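Local coordinates for protein diheme cytochrome c (Shewanella baltica, PDB 3U99) that probably carries electrons, using two covalently attached c-type hemes whose irons each have two protein ligands, at residues Ser122-Leu127 with Val138-Phe143; Tyr26-Leu31 with Glu63-His68; Cys22-Pro27 with Leu127-Ile132. All coordinates share one frame; numbering follows the deposited sequence.

Contact 1: residues Ser122-Leu127 with Val138-Phe143. With HEC (heme c), chain B.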
loop_
_atom_site.group_PDB
_atom_site.type_symbol
_atom_site.label_atom_id
_atom_site.label_comp_id
_atom_site.label_asym_id
_atom_site.label_seq_id
_atom_site.Cartn_x
_atom_site.Cartn_y
_atom_site.Cartn_z
ATOM N N SER A 122 -1.890 -5.709 4.845
ATOM C CA SER A 122 -1.334 -6.885 5.466
ATOM C C SER A 122 -2.151 -7.327 6.665
ATOM O O SER A 122 -1.940 -8.444 7.159
ATOM C CB SER A 122 0.094 -6.604 5.896
ATOM O OG SER A 122 0.168 -5.458 6.695
ATOM N N ASN A 123 -3.108 -6.512 7.131
ATOM C CA ASN A 123 -3.965 -7.014 8.217
ATOM C C ASN A 123 -4.829 -8.137 7.697
ATOM O O ASN A 123 -5.170 -9.004 8.495
ATOM C CB ASN A 123 -4.834 -5.870 8.730
ATOM C CG ASN A 123 -4.109 -4.899 9.613
ATOM O OD1 ASN A 123 -3.042 -5.152 10.161
ATOM N ND2 ASN A 123 -4.708 -3.702 9.719
ATOM N N CYS A 124 -5.178 -8.179 6.447
ATOM C CA CYS A 124 -6.067 -9.157 5.848
ATOM C C CYS A 124 -5.333 -10.082 4.870
ATOM O O CYS A 124 -5.653 -11.259 4.744
ATOM C CB CYS A 124 -7.215 -8.472 5.114
ATOM S SG CYS A 124 -8.224 -7.410 6.161
ATOM N N HIS A 125 -4.404 -9.517 4.128
ATOM C CA HIS A 125 -3.587 -10.203 3.142
ATOM C C HIS A 125 -2.229 -10.337 3.767
ATOM O O HIS A 125 -1.374 -9.438 3.666
ATOM C CB HIS A 125 -3.519 -9.412 1.855
ATOM C CG HIS A 125 -4.777 -9.076 1.143
ATOM N ND1 HIS A 125 -5.390 -9.974 0.294
ATOM C CD2 HIS A 125 -5.496 -7.941 1.064
ATOM C CE1 HIS A 125 -6.434 -9.370 -0.241
ATOM N NE2 HIS A 125 -6.546 -8.125 0.188
ATOM N N ASN A 126 -2.026 -11.431 4.501
ATOM C CA ASN A 126 -0.810 -11.502 5.339
ATOM C C ASN A 126 0.510 -11.300 4.544
ATOM O O ASN A 126 1.447 -10.779 5.089
ATOM C CB ASN A 126 -0.948 -12.645 6.328
ATOM C CG ASN A 126 -2.002 -12.465 7.296
ATOM O OD1 ASN A 126 -2.698 -13.442 7.566
ATOM N ND2 ASN A 126 -2.165 -11.255 7.965
ATOM N N LEU A 127 0.522 -11.719 3.286
ATOM C CA LEU A 127 1.699 -11.633 2.427
ATOM C C LEU A 127 1.613 -10.561 1.383
ATOM O O LEU A 127 2.243 -10.616 0.310
ATOM C CB LEU A 127 1.955 -13.023 1.843
ATOM C CG LEU A 127 2.333 -14.114 2.885
ATOM C CD1 LEU A 127 2.667 -15.410 2.163
ATOM C CD2 LEU A 127 3.416 -13.673 3.835
ATOM N N VAL A 138 -7.008 -14.686 2.040
ATOM C CA VAL A 138 -7.407 -13.570 2.881
ATOM C C VAL A 138 -7.995 -14.066 4.200
ATOM O O VAL A 138 -8.763 -15.011 4.200
ATOM C CB VAL A 138 -8.569 -12.738 2.235
ATOM C CG1 VAL A 138 -9.247 -11.761 3.195
ATOM C CG2 VAL A 138 -7.947 -12.016 1.099
ATOM N N ASN A 139 -7.610 -13.444 5.285
ATOM C CA ASN A 139 -8.129 -13.735 6.636
ATOM C C ASN A 139 -8.278 -12.399 7.325
ATOM O O ASN A 139 -7.246 -11.776 7.638
ATOM C CB ASN A 139 -7.159 -14.708 7.376
ATOM C CG ASN A 139 -7.692 -15.232 8.687
ATOM O OD1 ASN A 139 -7.384 -16.370 9.181
ATOM N ND2 ASN A 139 -8.432 -14.448 9.377
ATOM N N ILE A 140 -9.530 -12.042 7.607
ATOM C CA ILE A 140 -9.884 -10.759 8.204
ATOM C C ILE A 140 -9.861 -10.868 9.720
ATOM O O ILE A 140 -10.582 -11.681 10.280
ATOM C CB ILE A 140 -11.257 -10.295 7.724
ATOM C CG1 ILE A 140 -11.252 -10.165 6.211
ATOM C CG2 ILE A 140 -11.625 -9.024 8.459
ATOM C CD1 ILE A 140 -12.494 -9.486 5.691
ATOM N N PRO A 141 -9.005 -10.122 10.399
ATOM C CA PRO A 141 -8.897 -10.255 11.854
ATOM C C PRO A 141 -10.256 -10.002 12.485
ATOM O O PRO A 141 -10.940 -9.069 12.197
ATOM C CB PRO A 141 -7.926 -9.154 12.264
ATOM C CG PRO A 141 -7.162 -8.815 11.038
ATOM C CD PRO A 141 -8.027 -9.178 9.854
ATOM N N GLY A 142 -10.584 -10.941 13.380
ATOM C CA GLY A 142 -11.816 -10.986 14.068
ATOM C C GLY A 142 -12.929 -11.696 13.355
ATOM O O GLY A 142 -13.950 -11.929 14.006
ATOM N N PHE A 143 -12.783 -12.056 12.089
ATOM C CA PHE A 143 -13.775 -12.686 11.263
ATOM C C PHE A 143 -13.333 -13.987 10.631
ATOM O O PHE A 143 -14.192 -14.836 10.329
ATOM C CB PHE A 143 -14.235 -11.737 10.166
ATOM C CG PHE A 143 -15.085 -10.578 10.739
ATOM C CD1 PHE A 143 -16.467 -10.636 10.752
ATOM C CD2 PHE A 143 -14.487 -9.463 11.275
ATOM C CE1 PHE A 143 -17.197 -9.597 11.295
ATOM C CE2 PHE A 143 -15.210 -8.423 11.829
ATOM C CZ PHE A 143 -16.590 -8.486 11.867
HETATM FE FE HEC B . -7.931 -6.795 -0.440
HETATM C CHA HEC B . -9.398 -9.031 -2.528
HETATM C CHB HEC B . -5.748 -5.932 -2.866
HETATM C CHC HEC B . -6.677 -4.336 1.627
HETATM C CHD HEC B . -9.909 -7.903 2.070
HETATM N NA HEC B . -7.582 -7.406 -2.310
HETATM C C1A HEC B . -8.279 -8.326 -3.031
HETATM C C2A HEC B . -7.717 -8.520 -4.337
HETATM C C3A HEC B . -6.693 -7.652 -4.430
HETATM C C4A HEC B . -6.611 -6.933 -3.162
HETATM C CMA HEC B . -5.727 -7.437 -5.594
HETATM C CAA HEC B . -8.163 -9.532 -5.357
HETATM C CBA HEC B . -7.690 -10.903 -4.903
HETATM C CGA HEC B . -8.090 -12.079 -5.774
HETATM O O1A HEC B . -8.442 -11.792 -6.964
HETATM O O2A HEC B . -7.926 -13.264 -5.478
HETATM N NB HEC B . -6.478 -5.401 -0.626
HETATM C C1B HEC B . -5.677 -5.175 -1.743
HETATM C C2B HEC B . -4.798 -4.117 -1.436
HETATM C C3B HEC B . -5.097 -3.667 -0.214
HETATM C C4B HEC B . -6.126 -4.483 0.328
HETATM C CMB HEC B . -3.725 -3.655 -2.446
HETATM C CAB HEC B . -4.414 -2.583 0.644
HETATM C CBB HEC B . -4.265 -1.202 -0.138
HETATM N NC HEC B . -8.250 -6.209 1.467
HETATM C C1C HEC B . -7.638 -5.218 2.116
HETATM C C2C HEC B . -7.999 -5.155 3.484
HETATM C C3C HEC B . -8.900 -6.205 3.611
HETATM C C4C HEC B . -9.032 -6.856 2.376
HETATM C CMC HEC B . -7.435 -4.250 4.541
HETATM C CAC HEC B . -9.549 -6.690 4.890
HETATM C CBC HEC B . -10.511 -5.703 5.552
HETATM N ND HEC B . -9.395 -8.167 -0.270
HETATM C C1D HEC B . -10.071 -8.455 0.872
HETATM C C2D HEC B . -11.074 -9.446 0.593
HETATM C C3D HEC B . -11.025 -9.726 -0.733
HETATM C C4D HEC B . -9.897 -8.918 -1.248
HETATM C CMD HEC B . -12.037 -10.004 1.612
HETATM C CAD HEC B . -11.904 -10.712 -1.474
HETATM C CBD HEC B . -13.247 -9.969 -1.787
HETATM C CGD HEC B . -14.383 -10.891 -2.216
HETATM O O1D HEC B . -13.771 -11.707 -3.140
HETATM O O2D HEC B . -15.534 -10.256 -2.386
#
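C124 and I140 bring their CA atoms within 4.8 Å of each other, and the next near pair of CA atoms is H125 with V138, so the two segments pass in opposite directions. One backbone hydrogen bond joins them: N139 N donates to C124 O at 3.0 Å, almost straight (172° at the hydrogen) and in the carbonyl plane. A CA-H...O contact runs the other way, from C124 CA to N139 O at 3.4 Å, while V138 CA also closes on C124 O. At the other end, N123 O rests against the ring of P141, 3.2 Å from CD.

C124 and H125 end the CXXCH heme-binding motif that C121 begins, the hallmark of c-type cytochromes. C124 SG is bonded to CAC of the heme, and CG1 of I140 packs 4.1 Å from that sulfur. H125 NE2 ligates the heme iron at 2.0 Å, and H101 supplies the other axial nitrogen. V138 has one methyl for each partner. CG1, anti to the backbone N (chi1 167°), reaches CMD of the heme at 3.7 Å, whereas CG2 lies close against the imidazole, 3.3 Å from H125 CE1, the two side chains crossing obliquely. F133 meets the same ring edge-to-face, so V138 and F133 both pack on the ligand ring.

Beyond the strand 139-140 the chain turns back: F143 N donates to I140 O, and the backbone angles of P141 and G142 fit a type II beta turn, with positive phi at the glycine. This turn joins strand 139-140 to its antiparallel partner, strand 144-145, and V138 shares backbone hydrogen bonding with W146, another residue of the heme site.

Contact 2: residues Tyr26-Leu31 with Glu63-His68. With HEC (heme c), chain C.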
loop_
_atom_site.group_PDB
_atom_site.type_symbol
_atom_site.label_atom_id
_atom_site.label_comp_id
_atom_site.label_asym_id
_atom_site.label_seq_id
_atom_site.Cartn_x
_atom_site.Cartn_y
_atom_site.Cartn_z
ATOM N N TYR A 26 4.084 -0.976 0.145
ATOM C CA TYR A 26 3.170 -1.280 -0.939
ATOM C C TYR A 26 3.911 -1.689 -2.201
ATOM O O TYR A 26 4.803 -0.976 -2.643
ATOM C CB TYR A 26 2.295 -0.088 -1.279
ATOM C CG TYR A 26 1.410 0.325 -0.123
ATOM C CD1 TYR A 26 0.388 -0.522 0.314
ATOM C CD2 TYR A 26 1.581 1.508 0.552
ATOM C CE1 TYR A 26 -0.414 -0.152 1.381
ATOM C CE2 TYR A 26 0.781 1.890 1.603
ATOM C CZ TYR A 26 -0.230 1.036 2.022
ATOM O OH TYR A 26 -0.969 1.469 3.093
ATOM N N PRO A 27 3.625 -2.821 -2.811
ATOM C CA PRO A 27 4.264 -3.156 -4.094
ATOM C C PRO A 27 4.115 -2.037 -5.102
ATOM O O PRO A 27 3.059 -1.414 -5.255
ATOM C CB PRO A 27 3.506 -4.411 -4.537
ATOM C CG PRO A 27 3.151 -5.086 -3.214
ATOM C CD PRO A 27 2.803 -3.937 -2.295
ATOM N N ALA A 28 5.183 -1.787 -5.831
ATOM C CA ALA A 28 5.207 -0.721 -6.840
ATOM C C ALA A 28 4.145 -0.895 -7.889
ATOM O O ALA A 28 3.675 0.091 -8.489
ATOM C CB ALA A 28 6.552 -0.685 -7.531
ATOM N N ASN A 29 3.750 -2.130 -8.225
ATOM C CA ASN A 29 2.801 -2.363 -9.303
ATOM C C ASN A 29 1.343 -2.092 -8.932
ATOM O O ASN A 29 0.453 -2.330 -9.772
ATOM C CB ASN A 29 2.985 -3.718 -9.965
ATOM C CG ASN A 29 2.603 -4.866 -9.099
ATOM O OD1 ASN A 29 2.034 -4.655 -8.045
ATOM N ND2 ASN A 29 2.994 -6.038 -9.585
ATOM N N LEU A 30 1.123 -1.512 -7.767
ATOM C CA LEU A 30 -0.238 -1.111 -7.370
ATOM C C LEU A 30 -0.644 0.274 -7.852
ATOM O O LEU A 30 -1.828 0.601 -7.775
ATOM C CB LEU A 30 -0.434 -1.184 -5.847
ATOM C CG LEU A 30 -0.321 -2.618 -5.281
ATOM C CD1 LEU A 30 -0.363 -2.559 -3.770
ATOM C CD2 LEU A 30 -1.430 -3.507 -5.797
ATOM N N LEU A 31 0.319 1.088 -8.349
ATOM C CA LEU A 31 -0.010 2.369 -8.920
ATOM C C LEU A 31 0.800 2.589 -10.189
ATOM O O LEU A 31 1.914 2.090 -10.273
ATOM C CB LEU A 31 0.317 3.519 -7.943
ATOM C CG LEU A 31 -0.553 3.656 -6.710
ATOM C CD1 LEU A 31 -0.008 4.736 -5.751
ATOM C CD2 LEU A 31 -2.003 4.004 -7.021
ATOM N N GLU A 63 12.725 6.647 -8.435
ATOM C CA GLU A 63 13.166 5.941 -9.616
ATOM C C GLU A 63 12.762 4.451 -9.558
ATOM O O GLU A 63 12.323 3.891 -10.577
ATOM C CB GLU A 63 14.678 6.106 -9.736
ATOM C CG GLU A 63 15.136 7.488 -10.164
ATOM C CD GLU A 63 14.978 7.612 -11.673
ATOM O OE1 GLU A 63 14.129 6.909 -12.260
ATOM O OE2 GLU A 63 15.751 8.389 -12.287
ATOM N N TYR A 64 12.836 3.837 -8.418
ATOM C CA TYR A 64 12.421 2.452 -8.215
ATOM C C TYR A 64 10.924 2.350 -8.539
ATOM O O TYR A 64 10.481 1.462 -9.260
ATOM C CB TYR A 64 12.756 2.011 -6.749
ATOM C CG TYR A 64 12.101 0.650 -6.571
ATOM C CD1 TYR A 64 12.618 -0.512 -7.113
ATOM C CD2 TYR A 64 10.911 0.526 -5.853
ATOM C CE1 TYR A 64 11.973 -1.758 -6.932
ATOM C CE2 TYR A 64 10.236 -0.674 -5.713
ATOM C CZ TYR A 64 10.778 -1.825 -6.253
ATOM O OH TYR A 64 10.115 -2.986 -6.115
ATOM N N LEU A 65 10.098 3.217 -7.946
ATOM C CA LEU A 65 8.658 3.116 -8.092
ATOM C C LEU A 65 8.251 3.361 -9.516
ATOM O O LEU A 65 7.375 2.666 -10.011
ATOM C CB LEU A 65 8.002 4.115 -7.125
ATOM C CG LEU A 65 8.038 3.733 -5.644
ATOM C CD1 LEU A 65 7.595 4.903 -4.756
ATOM C CD2 LEU A 65 7.143 2.552 -5.362
ATOM N N VAL A 66 8.834 4.368 -10.164
ATOM C CA VAL A 66 8.474 4.651 -11.542
ATOM C C VAL A 66 8.815 3.487 -12.437
ATOM O O VAL A 66 8.020 3.075 -13.286
ATOM C CB VAL A 66 9.151 5.955 -11.965
ATOM C CG1 VAL A 66 9.073 6.061 -13.492
ATOM C CG2 VAL A 66 8.502 7.159 -11.286
ATOM N N GLN A 67 10.012 2.936 -12.287
ATOM C CA GLN A 67 10.435 1.833 -13.156
ATOM C C GLN A 67 9.571 0.602 -13.027
ATOM O O GLN A 67 9.315 -0.086 -14.000
ATOM C CB GLN A 67 11.902 1.533 -12.822
ATOM C CG GLN A 67 12.448 0.395 -13.619
ATOM C CD GLN A 67 12.587 0.758 -15.107
ATOM O OE1 GLN A 67 12.885 1.896 -15.457
ATOM N NE2 GLN A 67 12.357 -0.218 -16.002
ATOM N N HIS A 68 9.106 0.309 -11.814
ATOM C CA HIS A 68 8.393 -0.926 -11.499
ATOM C C HIS A 68 6.910 -0.712 -11.296
ATOM O O HIS A 68 6.193 -1.612 -10.858
ATOM C CB HIS A 68 9.000 -1.565 -10.241
ATOM C CG HIS A 68 10.428 -1.889 -10.464
ATOM N ND1 HIS A 68 11.464 -1.061 -10.195
ATOM C CD2 HIS A 68 10.968 -3.007 -10.977
ATOM C CE1 HIS A 68 12.656 -1.632 -10.525
ATOM N NE2 HIS A 68 12.335 -2.811 -10.995
HETATM FE FE HEC C . 2.920 6.261 3.396
HETATM C CHA HEC C . -0.423 6.156 3.201
HETATM C CHB HEC C . 3.174 5.312 0.141
HETATM C CHC HEC C . 6.278 6.232 3.681
HETATM C CHD HEC C . 2.659 7.391 6.592
HETATM N NA HEC C . 1.618 5.813 1.929
HETATM C C1A HEC C . 0.237 5.795 2.054
HETATM C C2A HEC C . -0.357 5.328 0.813
HETATM C C3A HEC C . 0.671 5.076 -0.030
HETATM C C4A HEC C . 1.896 5.426 0.676
HETATM C CMA HEC C . 0.582 4.597 -1.453
HETATM C CAA HEC C . -1.814 5.200 0.603
HETATM C CBA HEC C . -2.366 3.914 1.184
HETATM C CGA HEC C . -3.832 3.745 0.779
HETATM O O1A HEC C . -4.071 3.494 -0.433
HETATM O O2A HEC C . -4.750 3.881 1.609
HETATM N NB HEC C . 4.446 5.869 2.128
HETATM C C1B HEC C . 4.352 5.526 0.799
HETATM C C2B HEC C . 5.686 5.509 0.240
HETATM C C3B HEC C . 6.560 5.776 1.225
HETATM C C4B HEC C . 5.800 5.974 2.407
HETATM C CMB HEC C . 5.947 5.201 -1.229
HETATM C CAB HEC C . 8.079 5.929 1.195
HETATM C CBB HEC C . 8.469 7.112 0.286
HETATM N NC HEC C . 4.226 6.691 4.855
HETATM C C1C HEC C . 5.569 6.560 4.813
HETATM C C2C HEC C . 6.197 6.872 6.049
HETATM C C3C HEC C . 5.172 7.194 6.867
HETATM C C4C HEC C . 3.964 7.135 6.136
HETATM C CMC HEC C . 7.697 6.715 6.344
HETATM C CAC HEC C . 5.272 7.545 8.333
HETATM C CBC HEC C . 6.161 8.722 8.697
HETATM N ND HEC C . 1.413 6.739 4.612
HETATM C C1D HEC C . 1.527 7.224 5.880
HETATM C C2D HEC C . 0.182 7.462 6.433
HETATM C C3D HEC C . -0.699 7.108 5.483
HETATM C C4D HEC C . 0.095 6.619 4.376
HETATM C CMD HEC C . -0.153 8.139 7.742
HETATM C CAD HEC C . -2.184 7.195 5.594
HETATM C CBD HEC C . -2.829 5.866 6.114
HETATM C CGD HEC C . -4.321 6.093 6.346
HETATM O O1D HEC C . -4.758 4.997 7.012
HETATM O O2D HEC C . -4.923 6.752 5.374
HETATM O O HOH W 1 7.500 -3.509 -5.492
#
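A water bridges A28 N and Y64 OH, and no direct hydrogen bond links the two segments. The water accepts from A28 N at 2.9 Å and lies 2.7 Å from Y64 OH. Direct contact rests almost wholly on one methyl group: A28 CB points at the helix end, 3.5 Å from H68 O, 3.8 Å from H68 CB and 4.1 Å from Y64 CE2. L65 comes to it from the neighbouring position on the helix, with CD2 3.9 Å from A28 CB, while its other branch, CD1, reaches CMB of the heme at 3.9 Å; one leucine thus spans loop and cofactor.

The helix end is itself tied down. H68 ND1 donates to Y64 O at 2.9 Å, in the ring plane and on a lone pair of the carbonyl, which also accepts from H68 N. That bond fixes the rotation of the imidazole, whose opposite faces meet Y64 CE1 and Q67 CG. A28 O accepts a hydrogen bond from W36 NE1 of helix 33-40. The arrangement is that of a short 3-10 segment seated on the C-terminal end of helix 55-67, beside a c-type heme pocket that L65 helps to line.

Contact 3: residues Cys22-Pro27 with Leu127-Ile132; sequences CHMAYP and LAEKGI. With HEC (heme c), chain C.
OE2 of E129 accepts the N-H of A25 at 2.9 Å in an almost straight bond (178° at the hydrogen), met on its anti side and slightly out of the carboxylate plane. M24 CA and A25 CB close in round the same oxygen. A water adds a second tie, donating to both A25 O and E129 O at 2.7 Å each, so that A25 is held through both its backbone N-H and its carbonyl.

M24 faces the 3-10 segment 128-130. Its CG stands between the backbone N and carbonyl carbon (chi1 55°), and the chain bends at chi3 to lay CE 3.7 Å from A128 CB. P27 adds its ring tip, CG, 3.5 Å from A128 O.

M24 to P27 directly follow the CXXCH motif of the first heme: C22 SG is bonded to CAC, and H23 and H46 supply the axial nitrogens of the iron. H23 ND1 donates to M24 O at 2.7 Å (172° at the hydrogen), in its ring plane, which sets the rotation of the ligand imidazole. The same carbonyl oxygen lies over one face of the Y26 ring, toward its rim. The CB of Y26 points away from 127-132, and its ring packs on the heme, CE2 3.6 Å from C3A, while its OH bonds to S119 O and sits above one face of H23. An alanine in place of Y26 would probably leave S119 O without that hydroxyl and open a gap beside the heme edge and the H23 ring.

In the partner segment, L127 O takes K130 N and I132 N from opposite faces of its plane, closing the turn through G131.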
loop_
_atom_site.group_PDB
_atom_site.type_symbol
_atom_site.label_atom_id
_atom_site.label_comp_id
_atom_site.label_asym_id
_atom_site.label_seq_id
_atom_site.Cartn_x
_atom_site.Cartn_y
_atom_site.Cartn_z
ATOM N N CYS A 22 6.191 3.021 8.467
ATOM C CA CYS A 22 4.975 3.398 9.177
ATOM C C CYS A 22 3.789 2.506 8.856
ATOM O O CYS A 22 2.774 2.425 9.541
ATOM C CB CYS A 22 4.574 4.816 8.756
ATOM S SG CYS A 22 5.812 6.042 9.308
ATOM N N HIS A 23 3.818 1.825 7.717
ATOM C CA HIS A 23 2.861 0.915 7.145
ATOM C C HIS A 23 3.650 -0.062 6.286
ATOM O O HIS A 23 4.840 0.094 6.072
ATOM C CB HIS A 23 1.821 1.645 6.307
ATOM C CG HIS A 23 2.324 2.565 5.246
ATOM N ND1 HIS A 23 2.970 2.156 4.114
ATOM C CD2 HIS A 23 2.251 3.881 5.205
ATOM C CE1 HIS A 23 3.271 3.241 3.392
ATOM N NE2 HIS A 23 2.845 4.322 4.028
ATOM N N MET A 24 2.989 -1.083 5.814
ATOM C CA MET A 24 3.652 -2.078 4.934
ATOM C C MET A 24 4.142 -1.357 3.694
ATOM O O MET A 24 3.604 -0.350 3.235
ATOM C CB MET A 24 2.623 -3.138 4.494
ATOM C CG MET A 24 1.371 -2.588 3.815
ATOM S SD MET A 24 0.554 -3.895 2.847
ATOM C CE MET A 24 1.643 -4.019 1.473
ATOM N N ALA A 25 5.161 -1.972 3.101
ATOM C CA ALA A 25 5.703 -1.468 1.866
ATOM C C ALA A 25 4.834 -1.926 0.704
ATOM O O ALA A 25 4.802 -3.090 0.300
ATOM C CB ALA A 25 7.138 -1.908 1.669
ATOM N N TYR A 26 4.084 -0.976 0.145
ATOM C CA TYR A 26 3.170 -1.280 -0.939
ATOM C C TYR A 26 3.911 -1.689 -2.201
ATOM O O TYR A 26 4.803 -0.976 -2.643
ATOM C CB TYR A 26 2.295 -0.088 -1.279
ATOM C CG TYR A 26 1.410 0.325 -0.123
ATOM C CD1 TYR A 26 0.388 -0.522 0.314
ATOM C CD2 TYR A 26 1.581 1.508 0.552
ATOM C CE1 TYR A 26 -0.414 -0.152 1.381
ATOM C CE2 TYR A 26 0.781 1.890 1.603
ATOM C CZ TYR A 26 -0.230 1.036 2.022
ATOM O OH TYR A 26 -0.969 1.469 3.093
ATOM N N PRO A 27 3.625 -2.821 -2.811
ATOM C CA PRO A 27 4.264 -3.156 -4.094
ATOM C C PRO A 27 4.115 -2.037 -5.102
ATOM O O PRO A 27 3.059 -1.414 -5.255
ATOM C CB PRO A 27 3.506 -4.411 -4.537
ATOM C CG PRO A 27 3.151 -5.086 -3.214
ATOM C CD PRO A 27 2.803 -3.937 -2.295
ATOM N N LEU A 127 0.522 -11.719 3.286
ATOM C CA LEU A 127 1.699 -11.633 2.427
ATOM C C LEU A 127 1.613 -10.561 1.383
ATOM O O LEU A 127 2.243 -10.616 0.310
ATOM C CB LEU A 127 1.955 -13.023 1.843
ATOM C CG LEU A 127 2.333 -14.114 2.885
ATOM C CD1 LEU A 127 2.667 -15.410 2.163
ATOM C CD2 LEU A 127 3.416 -13.673 3.835
ATOM N N ALA A 128 0.860 -9.507 1.700
ATOM C CA ALA A 128 0.722 -8.346 0.819
ATOM C C ALA A 128 2.083 -7.769 0.404
ATOM O O ALA A 128 2.214 -7.301 -0.721
ATOM C CB ALA A 128 -0.145 -7.264 1.444
ATOM N N GLU A 129 3.050 -7.750 1.302
ATOM C CA GLU A 129 4.320 -7.147 0.965
ATOM C C GLU A 129 5.048 -7.958 -0.106
ATOM O O GLU A 129 5.907 -7.360 -0.761
ATOM C CB GLU A 129 5.241 -7.053 2.175
ATOM C CG GLU A 129 5.023 -5.837 3.019
ATOM C CD GLU A 129 6.162 -5.467 3.937
ATOM O OE1 GLU A 129 6.968 -6.327 4.329
ATOM O OE2 GLU A 129 6.285 -4.311 4.349
ATOM N N LYS A 130 4.767 -9.214 -0.281
ATOM C CA LYS A 130 5.288 -10.115 -1.314
ATOM C C LYS A 130 4.377 -10.103 -2.538
ATOM O O LYS A 130 4.555 -10.902 -3.469
ATOM C CB LYS A 130 5.336 -11.592 -0.821
ATOM C CG LYS A 130 6.264 -12.611 -1.350
ATOM C CD LYS A 130 6.174 -14.029 -0.799
ATOM C CE LYS A 130 6.296 -14.132 0.694
ATOM N NZ LYS A 130 7.342 -15.058 1.163
ATOM N N GLY A 131 3.383 -9.172 -2.541
ATOM C CA GLY A 131 2.501 -9.117 -3.678
ATOM C C GLY A 131 1.432 -10.165 -3.722
ATOM O O GLY A 131 0.802 -10.315 -4.778
ATOM N N ILE A 132 1.153 -10.870 -2.618
ATOM C CA ILE A 132 0.142 -11.905 -2.648
ATOM C C ILE A 132 -1.144 -11.365 -2.012
ATOM O O ILE A 132 -1.213 -11.105 -0.809
ATOM C CB ILE A 132 0.655 -13.148 -1.909
ATOM C CG1 ILE A 132 1.858 -13.758 -2.607
ATOM C CG2 ILE A 132 -0.433 -14.189 -1.819
ATOM C CD1 ILE A 132 2.547 -14.887 -1.836
HETATM FE FE HEC C . 2.920 6.261 3.396
HETATM C CHA HEC C . -0.423 6.156 3.201
HETATM C CHB HEC C . 3.174 5.312 0.141
HETATM C CHC HEC C . 6.278 6.232 3.681
HETATM C CHD HEC C . 2.659 7.391 6.592
HETATM N NA HEC C . 1.618 5.813 1.929
HETATM C C1A HEC C . 0.237 5.795 2.054
HETATM C C2A HEC C . -0.357 5.328 0.813
HETATM C C3A HEC C . 0.671 5.076 -0.030
HETATM C C4A HEC C . 1.896 5.426 0.676
HETATM C CMA HEC C . 0.582 4.597 -1.453
HETATM C CAA HEC C . -1.814 5.200 0.603
HETATM C CBA HEC C . -2.366 3.914 1.184
HETATM C CGA HEC C . -3.832 3.745 0.779
HETATM O O1A HEC C . -4.071 3.494 -0.433
HETATM O O2A HEC C . -4.750 3.881 1.609
HETATM N NB HEC C . 4.446 5.869 2.128
HETATM C C1B HEC C . 4.352 5.526 0.799
HETATM C C2B HEC C . 5.686 5.509 0.240
HETATM C C3B HEC C . 6.560 5.776 1.225
HETATM C C4B HEC C . 5.800 5.974 2.407
HETATM C CMB HEC C . 5.947 5.201 -1.229
HETATM C CAB HEC C . 8.079 5.929 1.195
HETATM C CBB HEC C . 8.469 7.112 0.286
HETATM N NC HEC C . 4.226 6.691 4.855
HETATM C C1C HEC C . 5.569 6.560 4.813
HETATM C C2C HEC C . 6.197 6.872 6.049
HETATM C C3C HEC C . 5.172 7.194 6.867
HETATM C C4C HEC C . 3.964 7.135 6.136
HETATM C CMC HEC C . 7.697 6.715 6.344
HETATM C CAC HEC C . 5.272 7.545 8.333
HETATM C CBC HEC C . 6.161 8.722 8.697
HETATM N ND HEC C . 1.413 6.739 4.612
HETATM C C1D HEC C . 1.527 7.224 5.880
HETATM C C2D HEC C . 0.182 7.462 6.433
HETATM C C3D HEC C . -0.699 7.108 5.483
HETATM C C4D HEC C . 0.095 6.619 4.376
HETATM C CMD HEC C . -0.153 8.139 7.742
HETATM C CAD HEC C . -2.184 7.195 5.594
HETATM C CBD HEC C . -2.829 5.866 6.114
HETATM C CGD HEC C . -4.321 6.093 6.346
HETATM O O1D HEC C . -4.758 4.997 7.012
HETATM O O2D HEC C . -4.923 6.752 5.374
HETATM O O HOH W 2 6.476 -4.765 -0.955
#

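Overall arrangement
The three contacts lie around two hemes, with 17.4 Å from FE of HEC (chain B) to FE of HEC (chain C). Contact 1 belongs to the chain B heme, which L30 of contact 2 also touches; contacts 2 and 3 both touch the chain C heme and share Y26 and P27, centres 12 Å apart. Contact 3 connects them: its 22-27 segment carries one thioether cysteine and one axial histidine of the chain C heme, and its 127-132 segment shares L127 with contact 1, whose centre is also 12 Å away. There S122 N lies 3.6 Å from M24 SD. Contacts 1 and 2 flank the chain's centre, 23 Å between their centres.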